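Archease, possible chaperone (PDB 1J5U) probably activates the tRNA-splicing ligase RtcB by promoting its guanylylation, may also act as a chaperone, and binds calcium. Local coordinates at residues 21-27 / 130-136; 43-47 / 108-112; 64-70 / 115-121. One frame throughout, in Å; residues are numbered along the deposited sequence.

Contact 1. Residues 21-27 / 130-136. With CA (calcium ion), chain B.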
loop_
_atom_site.group_PDB
_atom_site.type_symbol
_atom_site.label_atom_id
_atom_site.label_comp_id
_atom_site.label_asym_id
_atom_site.label_seq_id
_atom_site.Cartn_x
_atom_site.Cartn_y
_atom_site.Cartn_z
ATOM N N ALA A 21 -11.110 -4.447 8.421
ATOM C CA ALA A 21 -9.844 -5.128 8.696
ATOM C C ALA A 21 -9.920 -6.514 8.070
ATOM O O ALA A 21 -10.313 -7.493 8.719
ATOM C CB ALA A 21 -9.589 -5.224 10.213
ATOM N N ASP A 22 -9.557 -6.613 6.798
ATOM C CA ASP A 22 -9.617 -7.901 6.105
ATOM C C ASP A 22 -8.325 -8.681 5.982
ATOM O O ASP A 22 -8.321 -9.893 6.203
ATOM C CB ASP A 22 -10.224 -7.732 4.716
ATOM C CG ASP A 22 -11.699 -7.395 4.773
ATOM O OD1 ASP A 22 -12.476 -8.176 5.364
ATOM O OD2 ASP A 22 -12.077 -6.341 4.243
ATOM N N ILE A 23 -7.239 -8.025 5.585
ATOM C CA ILE A 23 -5.973 -8.724 5.474
ATOM C C ILE A 23 -4.915 -7.894 6.155
ATOM O O ILE A 23 -4.975 -6.658 6.138
ATOM C CB ILE A 23 -5.557 -9.012 3.999
ATOM C CG1 ILE A 23 -5.258 -7.718 3.254
ATOM C CG2 ILE A 23 -6.673 -9.776 3.272
ATOM C CD1 ILE A 23 -4.741 -7.985 1.817
ATOM N N ALA A 24 -3.949 -8.580 6.765
ATOM C CA ALA A 24 -2.908 -7.910 7.514
ATOM C C ALA A 24 -1.511 -8.423 7.234
ATOM O O ALA A 24 -1.315 -9.610 7.003
ATOM C CB ALA A 24 -3.194 -8.049 9.005
ATOM N N TYR A 25 -0.544 -7.507 7.258
ATOM C CA TYR A 25 0.850 -7.865 7.085
ATOM C C TYR A 25 1.665 -7.074 8.075
ATOM O O TYR A 25 1.256 -5.999 8.526
ATOM C CB TYR A 25 1.396 -7.496 5.697
ATOM C CG TYR A 25 0.687 -8.111 4.527
ATOM C CD1 TYR A 25 -0.580 -7.682 4.169
ATOM C CD2 TYR A 25 1.293 -9.118 3.757
ATOM C CE1 TYR A 25 -1.232 -8.222 3.089
ATOM C CE2 TYR A 25 0.635 -9.667 2.667
ATOM C CZ TYR A 25 -0.631 -9.210 2.345
ATOM O OH TYR A 25 -1.346 -9.763 1.298
ATOM N N GLU A 26 2.831 -7.611 8.404
ATOM C CA GLU A 26 3.766 -6.902 9.234
ATOM C C GLU A 26 4.839 -6.533 8.217
ATOM O O GLU A 26 5.368 -7.413 7.539
ATOM C CB GLU A 26 4.375 -7.804 10.298
ATOM C CG GLU A 26 5.331 -7.068 11.236
ATOM C CD GLU A 26 4.612 -6.084 12.164
ATOM O OE1 GLU A 26 3.408 -6.309 12.452
ATOM O OE2 GLU A 26 5.252 -5.104 12.620
ATOM N N ILE A 27 5.130 -5.241 8.069
ATOM C CA ILE A 27 6.170 -4.817 7.147
ATOM C C ILE A 27 7.337 -4.274 7.963
ATOM O O ILE A 27 7.162 -3.695 9.040
ATOM C CB ILE A 27 5.675 -3.744 6.133
ATOM C CG1 ILE A 27 5.057 -2.548 6.876
ATOM C CG2 ILE A 27 4.700 -4.371 5.153
ATOM C CD1 ILE A 27 4.657 -1.395 5.961
ATOM N N THR A 130 5.787 -2.031 11.302
ATOM C CA THR A 130 4.385 -1.801 11.640
ATOM C C THR A 130 3.510 -2.828 10.972
ATOM O O THR A 130 3.914 -3.475 10.003
ATOM C CB THR A 130 3.870 -0.413 11.183
ATOM O OG1 THR A 130 2.524 -0.238 11.637
ATOM C CG2 THR A 130 3.872 -0.293 9.652
ATOM N N LYS A 131 2.315 -3.005 11.522
ATOM C CA LYS A 131 1.353 -3.869 10.887
ATOM C C LYS A 131 0.657 -2.927 9.893
ATOM O O LYS A 131 0.662 -1.711 10.080
ATOM C CB LYS A 131 0.330 -4.396 11.908
ATOM C CG LYS A 131 0.478 -5.895 12.237
ATOM C CD LYS A 131 -0.500 -6.327 13.319
ATOM C CE LYS A 131 -0.483 -7.830 13.523
ATOM N NZ LYS A 131 0.912 -8.332 13.652
ATOM N N VAL A 132 0.104 -3.486 8.823
ATOM C CA VAL A 132 -0.670 -2.720 7.863
ATOM C C VAL A 132 -1.889 -3.588 7.624
ATOM O O VAL A 132 -1.774 -4.798 7.320
ATOM C CB VAL A 132 0.063 -2.452 6.513
ATOM C CG1 VAL A 132 1.092 -1.323 6.706
ATOM C CG2 VAL A 132 0.739 -3.725 5.996
ATOM N N VAL A 133 -3.053 -2.975 7.778
ATOM C CA VAL A 133 -4.312 -3.694 7.614
ATOM C C VAL A 133 -5.113 -3.083 6.483
ATOM O O VAL A 133 -5.376 -1.863 6.467
ATOM C CB VAL A 133 -5.123 -3.649 8.929
ATOM C CG1 VAL A 133 -6.533 -4.251 8.720
ATOM C CG2 VAL A 133 -4.365 -4.408 10.013
ATOM N N PHE A 134 -5.478 -3.933 5.532
ATOM C CA PHE A 134 -6.227 -3.503 4.372
ATOM C C PHE A 134 -7.661 -4.004 4.366
ATOM O O PHE A 134 -7.997 -5.051 4.941
ATOM C CB PHE A 134 -5.553 -3.981 3.081
ATOM C CG PHE A 134 -4.150 -3.492 2.915
ATOM C CD1 PHE A 134 -3.092 -4.165 3.529
ATOM C CD2 PHE A 134 -3.886 -2.366 2.139
ATOM C CE1 PHE A 134 -1.782 -3.723 3.365
ATOM C CE2 PHE A 134 -2.576 -1.911 1.960
ATOM C CZ PHE A 134 -1.524 -2.591 2.572
ATOM N N ASP A 135 -8.485 -3.229 3.677
ATOM C CA ASP A 135 -9.896 -3.496 3.505
ATOM C C ASP A 135 -10.064 -4.084 2.094
ATOM O O ASP A 135 -9.492 -3.570 1.137
ATOM C CB ASP A 135 -10.660 -2.171 3.668
ATOM C CG ASP A 135 -12.153 -2.328 3.471
ATOM O OD1 ASP A 135 -12.654 -3.414 3.767
ATOM O OD2 ASP A 135 -12.819 -1.373 3.038
ATOM N N THR A 136 -10.799 -5.191 1.974
ATOM C CA THR A 136 -11.045 -5.799 0.668
ATOM C C THR A 136 -12.553 -5.938 0.451
ATOM O O THR A 136 -12.964 -6.391 -0.632
ATOM C CB THR A 136 -10.395 -7.204 0.522
ATOM O OG1 THR A 136 -10.940 -8.092 1.503
ATOM C CG2 THR A 136 -8.877 -7.130 0.717
ATOM O OXT THR A 136 -13.306 -5.569 1.359
HETATM CA CA CA B . -14.212 -5.243 3.682
HETATM O O HOH W 1 -14.912 -7.710 4.673
HETATM O O HOH W 2 -16.074 -6.574 1.939
HETATM O O HOH W 3 -16.724 -4.342 4.509
#

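Contact 2. Residues 43-47 / 108-112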
loop_
_atom_site.group_PDB
_atom_site.type_symbol
_atom_site.label_atom_id
_atom_site.label_comp_id
_atom_site.label_asym_id
_atom_site.label_seq_id
_atom_site.Cartn_x
_atom_site.Cartn_y
_atom_site.Cartn_z
ATOM N N LEU A 43 0.698 -4.624 -2.495
ATOM C CA LEU A 43 -0.322 -4.276 -3.482
ATOM C C LEU A 43 -0.182 -5.071 -4.791
ATOM O O LEU A 43 -1.167 -5.621 -5.307
ATOM C CB LEU A 43 -0.287 -2.746 -3.776
ATOM C CG LEU A 43 -0.688 -1.804 -2.624
ATOM C CD1 LEU A 43 -0.572 -0.340 -3.089
ATOM C CD2 LEU A 43 -2.139 -2.098 -2.173
ATOM N N LEU A 44 1.034 -5.146 -5.317
ATOM C CA LEU A 44 1.314 -5.874 -6.563
ATOM C C LEU A 44 1.100 -7.389 -6.418
ATOM O O LEU A 44 0.519 -8.045 -7.291
ATOM C CB LEU A 44 2.765 -5.643 -6.988
ATOM C CG LEU A 44 3.130 -4.189 -7.302
ATOM C CD1 LEU A 44 4.612 -4.075 -7.646
ATOM C CD2 LEU A 44 2.272 -3.720 -8.455
ATOM N N GLU A 45 1.588 -7.926 -5.313
ATOM C CA GLU A 45 1.477 -9.354 -5.038
ATOM C C GLU A 45 0.044 -9.782 -4.737
ATOM O O GLU A 45 -0.462 -10.737 -5.327
ATOM C CB GLU A 45 2.393 -9.707 -3.862
ATOM C CG GLU A 45 2.070 -11.024 -3.163
ATOM C CD GLU A 45 2.782 -11.130 -1.820
ATOM O OE1 GLU A 45 4.022 -11.006 -1.805
ATOM O OE2 GLU A 45 2.099 -11.329 -0.789
ATOM N N GLU A 46 -0.613 -9.059 -3.835
ATOM C CA GLU A 46 -1.973 -9.380 -3.432
ATOM C C GLU A 46 -2.952 -9.269 -4.599
ATOM O O GLU A 46 -3.865 -10.099 -4.755
ATOM C CB GLU A 46 -2.375 -8.452 -2.276
ATOM C CG GLU A 46 -3.742 -8.673 -1.690
ATOM C CD GLU A 46 -3.952 -10.091 -1.215
ATOM O OE1 GLU A 46 -3.026 -10.681 -0.619
ATOM O OE2 GLU A 46 -5.055 -10.608 -1.431
ATOM N N GLU A 47 -2.763 -8.251 -5.435
ATOM C CA GLU A 47 -3.639 -8.056 -6.585
ATOM C C GLU A 47 -3.210 -8.822 -7.837
ATOM O O GLU A 47 -3.924 -8.824 -8.832
ATOM C CB GLU A 47 -3.753 -6.572 -6.908
ATOM C CG GLU A 47 -4.397 -5.756 -5.792
ATOM C CD GLU A 47 -5.022 -4.488 -6.325
ATOM O OE1 GLU A 47 -4.555 -4.008 -7.380
ATOM O OE2 GLU A 47 -5.965 -3.962 -5.703
ATOM N N GLY A 108 -6.279 -11.436 -8.774
ATOM C CA GLY A 108 -6.164 -11.602 -7.343
ATOM C C GLY A 108 -7.246 -10.903 -6.566
ATOM O O GLY A 108 -8.348 -10.678 -7.065
ATOM N N THR A 109 -6.916 -10.541 -5.339
ATOM C CA THR A 109 -7.854 -9.881 -4.455
ATOM C C THR A 109 -7.725 -8.375 -4.568
ATOM O O THR A 109 -6.658 -7.824 -4.298
ATOM C CB THR A 109 -7.584 -10.275 -2.991
ATOM O OG1 THR A 109 -7.230 -11.663 -2.926
ATOM C CG2 THR A 109 -8.814 -10.031 -2.147
ATOM N N GLU A 110 -8.810 -7.714 -4.946
ATOM C CA GLU A 110 -8.818 -6.259 -5.075
ATOM C C GLU A 110 -8.729 -5.594 -3.703
ATOM O O GLU A 110 -9.549 -5.862 -2.832
ATOM C CB GLU A 110 -10.103 -5.799 -5.756
ATOM C CG GLU A 110 -10.437 -6.548 -7.046
ATOM C CD GLU A 110 -11.428 -7.689 -6.824
ATOM O OE1 GLU A 110 -11.089 -8.661 -6.101
ATOM O OE2 GLU A 110 -12.558 -7.599 -7.369
ATOM N N ILE A 111 -7.736 -4.732 -3.501
ATOM C CA ILE A 111 -7.610 -4.044 -2.230
ATOM C C ILE A 111 -8.317 -2.702 -2.346
ATOM O O ILE A 111 -8.021 -1.909 -3.249
ATOM C CB ILE A 111 -6.121 -3.840 -1.839
ATOM C CG1 ILE A 111 -5.500 -5.188 -1.465
ATOM C CG2 ILE A 111 -6.008 -2.859 -0.683
ATOM C CD1 ILE A 111 -3.996 -5.135 -1.148
ATOM N N LYS A 112 -9.256 -2.460 -1.432
ATOM C CA LYS A 112 -10.038 -1.232 -1.415
ATOM C C LYS A 112 -9.349 -0.059 -0.733
ATOM O O LYS A 112 -9.537 1.103 -1.115
ATOM C CB LYS A 112 -11.372 -1.465 -0.699
ATOM C CG LYS A 112 -12.304 -2.452 -1.382
ATOM C CD LYS A 112 -13.584 -2.602 -0.574
ATOM C CE LYS A 112 -14.486 -3.685 -1.143
ATOM N NZ LYS A 112 -15.587 -4.001 -0.179
HETATM O O HOH W 4 -6.166 -1.482 -5.126
#

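Contact 3. Residues 64-70 / 115-121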
loop_
_atom_site.group_PDB
_atom_site.type_symbol
_atom_site.label_atom_id
_atom_site.label_comp_id
_atom_site.label_asym_id
_atom_site.label_seq_id
_atom_site.Cartn_x
_atom_site.Cartn_y
_atom_site.Cartn_z
ATOM N N GLU A 64 7.898 10.999 7.601
ATOM C CA GLU A 64 7.826 9.718 8.282
ATOM C C GLU A 64 6.757 9.598 9.371
ATOM O O GLU A 64 7.050 9.406 10.550
ATOM C CB GLU A 64 9.238 9.378 8.777
ATOM C CG GLU A 64 10.194 9.336 7.573
ATOM C CD GLU A 64 11.635 9.727 7.877
ATOM O OE1 GLU A 64 11.911 10.932 8.083
ATOM O OE2 GLU A 64 12.498 8.822 7.891
ATOM N N THR A 65 5.500 9.704 8.944
ATOM C CA THR A 65 4.367 9.612 9.849
ATOM C C THR A 65 3.344 8.627 9.293
ATOM O O THR A 65 3.298 8.366 8.085
ATOM C CB THR A 65 3.644 10.962 10.001
ATOM O OG1 THR A 65 3.005 11.285 8.760
ATOM C CG2 THR A 65 4.633 12.073 10.389
ATOM N N GLU A 66 2.502 8.104 10.176
ATOM C CA GLU A 66 1.488 7.148 9.747
ATOM C C GLU A 66 0.502 7.838 8.821
ATOM O O GLU A 66 -0.005 7.227 7.874
ATOM C CB GLU A 66 0.776 6.539 10.960
ATOM C CG GLU A 66 1.691 5.587 11.761
ATOM C CD GLU A 66 2.548 6.317 12.791
ATOM O OE1 GLU A 66 2.510 7.570 12.821
ATOM O OE2 GLU A 66 3.256 5.638 13.567
ATOM N N ASP A 67 0.230 9.119 9.079
ATOM C CA ASP A 67 -0.693 9.861 8.229
ATOM C C ASP A 67 -0.186 9.972 6.796
ATOM O O ASP A 67 -0.944 9.755 5.848
ATOM C CB ASP A 67 -0.943 11.282 8.763
ATOM C CG ASP A 67 -1.840 11.303 10.001
ATOM O OD1 ASP A 67 -2.616 10.350 10.201
ATOM O OD2 ASP A 67 -1.767 12.286 10.762
ATOM N N ALA A 68 1.084 10.322 6.628
ATOM C CA ALA A 68 1.634 10.458 5.279
ATOM C C ALA A 68 1.640 9.088 4.613
ATOM O O ALA A 68 1.374 8.980 3.420
ATOM C CB ALA A 68 3.065 11.029 5.317
ATOM N N PHE A 69 1.955 8.050 5.394
ATOM C CA PHE A 69 1.984 6.685 4.873
ATOM C C PHE A 69 0.601 6.307 4.352
ATOM O O PHE A 69 0.450 5.803 3.237
ATOM C CB PHE A 69 2.427 5.709 5.962
ATOM C CG PHE A 69 2.660 4.296 5.454
ATOM C CD1 PHE A 69 1.681 3.325 5.584
ATOM C CD2 PHE A 69 3.893 3.936 4.901
ATOM C CE1 PHE A 69 1.926 1.988 5.187
ATOM C CE2 PHE A 69 4.147 2.628 4.505
ATOM C CZ PHE A 69 3.153 1.639 4.655
ATOM N N PHE A 70 -0.403 6.563 5.180
ATOM C CA PHE A 70 -1.804 6.306 4.858
ATOM C C PHE A 70 -2.216 7.041 3.581
ATOM O O PHE A 70 -2.775 6.433 2.663
ATOM C CB PHE A 70 -2.679 6.742 6.059
ATOM C CG PHE A 70 -4.161 6.600 5.838
ATOM C CD1 PHE A 70 -4.890 7.605 5.178
ATOM C CD2 PHE A 70 -4.835 5.468 6.293
ATOM C CE1 PHE A 70 -6.277 7.482 4.973
ATOM C CE2 PHE A 70 -6.218 5.318 6.098
ATOM C CZ PHE A 70 -6.951 6.325 5.435
ATOM N N THR A 115 -6.207 0.815 5.855
ATOM C CA THR A 115 -6.933 1.403 6.978
ATOM C C THR A 115 -5.948 1.926 8.008
ATOM O O THR A 115 -4.725 1.760 7.874
ATOM C CB THR A 115 -7.820 0.350 7.694
ATOM O OG1 THR A 115 -6.973 -0.589 8.375
ATOM C CG2 THR A 115 -8.689 -0.395 6.692
ATOM N N TYR A 116 -6.475 2.545 9.058
ATOM C CA TYR A 116 -5.621 3.015 10.132
ATOM C C TYR A 116 -5.477 1.932 11.203
ATOM O O TYR A 116 -4.758 2.115 12.177
ATOM C CB TYR A 116 -6.193 4.277 10.783
ATOM C CG TYR A 116 -5.687 5.562 10.174
ATOM C CD1 TYR A 116 -6.512 6.353 9.375
ATOM C CD2 TYR A 116 -4.376 5.984 10.394
ATOM C CE1 TYR A 116 -6.041 7.537 8.808
ATOM C CE2 TYR A 116 -3.893 7.159 9.830
ATOM C CZ TYR A 116 -4.731 7.931 9.039
ATOM O OH TYR A 116 -4.245 9.091 8.469
ATOM N N HIS A 117 -6.144 0.799 11.007
ATOM C CA HIS A 117 -6.094 -0.297 11.993
ATOM C C HIS A 117 -4.680 -0.778 12.254
ATOM O O HIS A 117 -4.002 -1.217 11.330
ATOM C CB HIS A 117 -6.905 -1.509 11.520
ATOM C CG HIS A 117 -8.372 -1.253 11.373
ATOM N ND1 HIS A 117 -9.165 -0.834 12.423
ATOM C CD2 HIS A 117 -9.194 -1.379 10.305
ATOM C CE1 HIS A 117 -10.412 -0.713 12.005
ATOM N NE2 HIS A 117 -10.456 -1.037 10.724
ATOM N N LEU A 118 -4.254 -0.704 13.511
ATOM C CA LEU A 118 -2.931 -1.156 13.920
ATOM C C LEU A 118 -1.756 -0.463 13.212
ATOM O O LEU A 118 -0.626 -0.938 13.293
ATOM C CB LEU A 118 -2.826 -2.682 13.714
ATOM C CG LEU A 118 -3.945 -3.489 14.414
ATOM C CD1 LEU A 118 -3.830 -4.992 14.086
ATOM C CD2 LEU A 118 -3.872 -3.241 15.926
ATOM N N LEU A 119 -2.018 0.631 12.509
ATOM C CA LEU A 119 -0.948 1.360 11.814
ATOM C C LEU A 119 -0.189 2.171 12.861
ATOM O O LEU A 119 -0.726 3.137 13.398
ATOM C CB LEU A 119 -1.549 2.302 10.763
ATOM C CG LEU A 119 -0.560 2.981 9.807
ATOM C CD1 LEU A 119 0.378 1.910 9.186
ATOM C CD2 LEU A 119 -1.336 3.729 8.716
ATOM N N LYS A 120 1.041 1.763 13.168
ATOM C CA LYS A 120 1.880 2.436 14.166
ATOM C C LYS A 120 3.341 2.035 13.953
ATOM O O LYS A 120 3.700 0.868 14.142
ATOM C CB LYS A 120 1.457 2.020 15.590
ATOM C CG LYS A 120 2.279 2.623 16.726
ATOM C CD LYS A 120 1.971 1.880 18.041
ATOM C CE LYS A 120 2.529 2.583 19.293
ATOM N NZ LYS A 120 4.031 2.607 19.361
ATOM N N PHE A 121 4.180 2.990 13.552
ATOM C CA PHE A 121 5.584 2.688 13.318
ATOM C C PHE A 121 6.295 2.411 14.645
ATOM O O PHE A 121 6.125 3.151 15.622
ATOM C CB PHE A 121 6.286 3.854 12.601
ATOM C CG PHE A 121 5.703 4.188 11.242
ATOM C CD1 PHE A 121 5.252 3.185 10.390
ATOM C CD2 PHE A 121 5.662 5.503 10.796
ATOM C CE1 PHE A 121 4.776 3.491 9.119
ATOM C CE2 PHE A 121 5.188 5.809 9.526
ATOM C CZ PHE A 121 4.746 4.810 8.692
HETATM O O HOH W 5 4.627 6.149 15.535
#

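Contact 1. Residues 21-27 / 130-136
Ile23 to Ile27 pair antiparallel with Thr130 to Phe134, the short strand axes 4.6 Å apart, and the pairing opens at Phe134 into a classic beta bulge: Asp22 N and Ile23 N both bond to Phe134 O, arriving from opposite faces of its carbonyl plane. On the face turned to helices 32-47 and 66-81, Ile23 CG1 lies 3.8 Å from Phe134 CB, and Ile27 CD1 meets Val132 CG1 at 3.6 Å, their side chains crossing at about a right angle. On the other face Glu26 bends at chi2 (69°) across Lys131, whose NZ makes a weak salt bridge of 3.4 Å to Glu26 OE1. At the bulge, Asp22 OD2 binds the calcium ion at 2.5 Å, beside Asp135 OD1 at 2.4 Å and the C-terminal carboxylate oxygen Thr136 OXT; His19 O and three waters add to the shell. Thr136 N donates to Asp22 OD2 over 2.8 Å, almost straight at 174°, from the anti side and 24° out of the carboxylate plane. Asp22 OD2 and Asp135 OD1 stand only 3.0 Å apart, and the shared cation probably offsets the repulsion among these acidic oxygens, tying the chain's last residues to those just before strand 23-29.

Contact 2. Residues 43-47 / 108-112
The C-terminal turn of helix 32-47 meets the loop that leads from strand 95-105 into strand 113-124, and bonds from residues 109-111 to Glu46 and Glu47 join that loop to the helix end in the archease fold. The helix supplies the acceptors and the loop the donors. Thr109 N bonds to Glu46 O at 3.1 Å, lying 24° off the plane of that carbonyl, while Thr109 OG1 reaches Glu46 OE2 in a weak bond. Glu46 gets there by a bend at chi2 (56°) that folds its carboxylate over toward the threonine, and its methylene CG, on the way, packs 3.6 Å from Ile111 CD1. The same methyl touches Leu43 CD2, the two side chains crossing at about a right angle; Ile111 also touches Ile77 of helix 66-81 and Phe134 of strand 127-135. At Gly108 a CB would run into Glu46 O, and the backbone angles would press it on the carbonyl oxygen of the residue before. Thr109 further touches Thr136, a calcium ligand. Glu47 is buried and extended beyond CG, which carries its carboxylate along the loop; OE2 uses its anti lone pair to accept from Ile111 N at 2.9 Å and 171°, and a water donates both to this Glu47 OE2, at 2.6 Å, and to Ile111 O, at 2.7 Å.

Contact 3. Residues 64-70 / 115-121
Phe70 and Tyr116 lie ring on ring in an offset stack, centroids 4.0 Å apart and planes only 9° from parallel. Tyr116 CE1 sits over the centre of the Phe70 ring, the two side chains cross at about a right angle, and the phenol end passes over Phe70 CB and CG to reach Asp67 one turn back. There Tyr116 OH donates to Asp67 OD1 at 2.7 Å, from the anti side and 34° out of the carboxylate plane, with carboxylate and phenol ring almost perpendicular. Phe70 has its CG opposite the backbone N (chi1 177°), which swings the ring out to the tyrosine and brings its edge to the backbone carbon of Thr115. With an alanine here instead of Phe70, one face of the Tyr116 ring would probably lose its stacking partner, leaving the phenol held chiefly through its hydroxyl.

These residues open helix 66-81, N-capped by Thr65, whose OG1 accepts from Ala68 N and is also bonded to Glu63. Opposite them strand 113-124 is interrupted by a type II beta turn, Tyr116 to Leu119, overlapped at its start by an ST turn in which Thr115 OG1 accepts from His117 N; that hydroxyl is bonded to Val133 O as well.

On the far side of the turn Phe121 packs edge-to-face on Phe69, its edge toward the Phe69 face and the planes perpendicular, while Glu66 CG covers a face of the Phe121 ring in a CH-pi contact 4.1 Å from its centroid. The Glu66 and Phe121 side chains run past each other in opposite directions, the carboxylate stacked nearly parallel to the ring. Glu66 OE2 accepts from Phe121 N at 2.8 Å through the anti lone pair, and a water donates to the same oxygen at 2.5 Å. Leu119 packs on both Phe69 and Phe70, its CD1 4.1 Å from Phe69 CD1 and its CD2 4.2 Å from Phe70 CB.

Contacts 1 and 3 share the three-stranded sheet: strand 127-135 lies in the middle, paired with strand 23-29 in contact 1 and with strand 113-124, which contact 3 joins to helix 66-81. Contacts 1 and 2 are partly buried and meet where Phe134 packs on Ile111 and the backbones of Asp135 and Lys112 are probably hydrogen-bonded, whereas contact 3 lies nearer the surface, about 19 Å from contact 2 between centres. The chemistry follows: backbone pairing and metal binding in contact 1, glutamates of a helix end gripping loop amides in contact 2, aromatic stacking around a helix start in contact 3. In both helix contacts a glutamate carboxylate accepts a backbone N-H and holds a water.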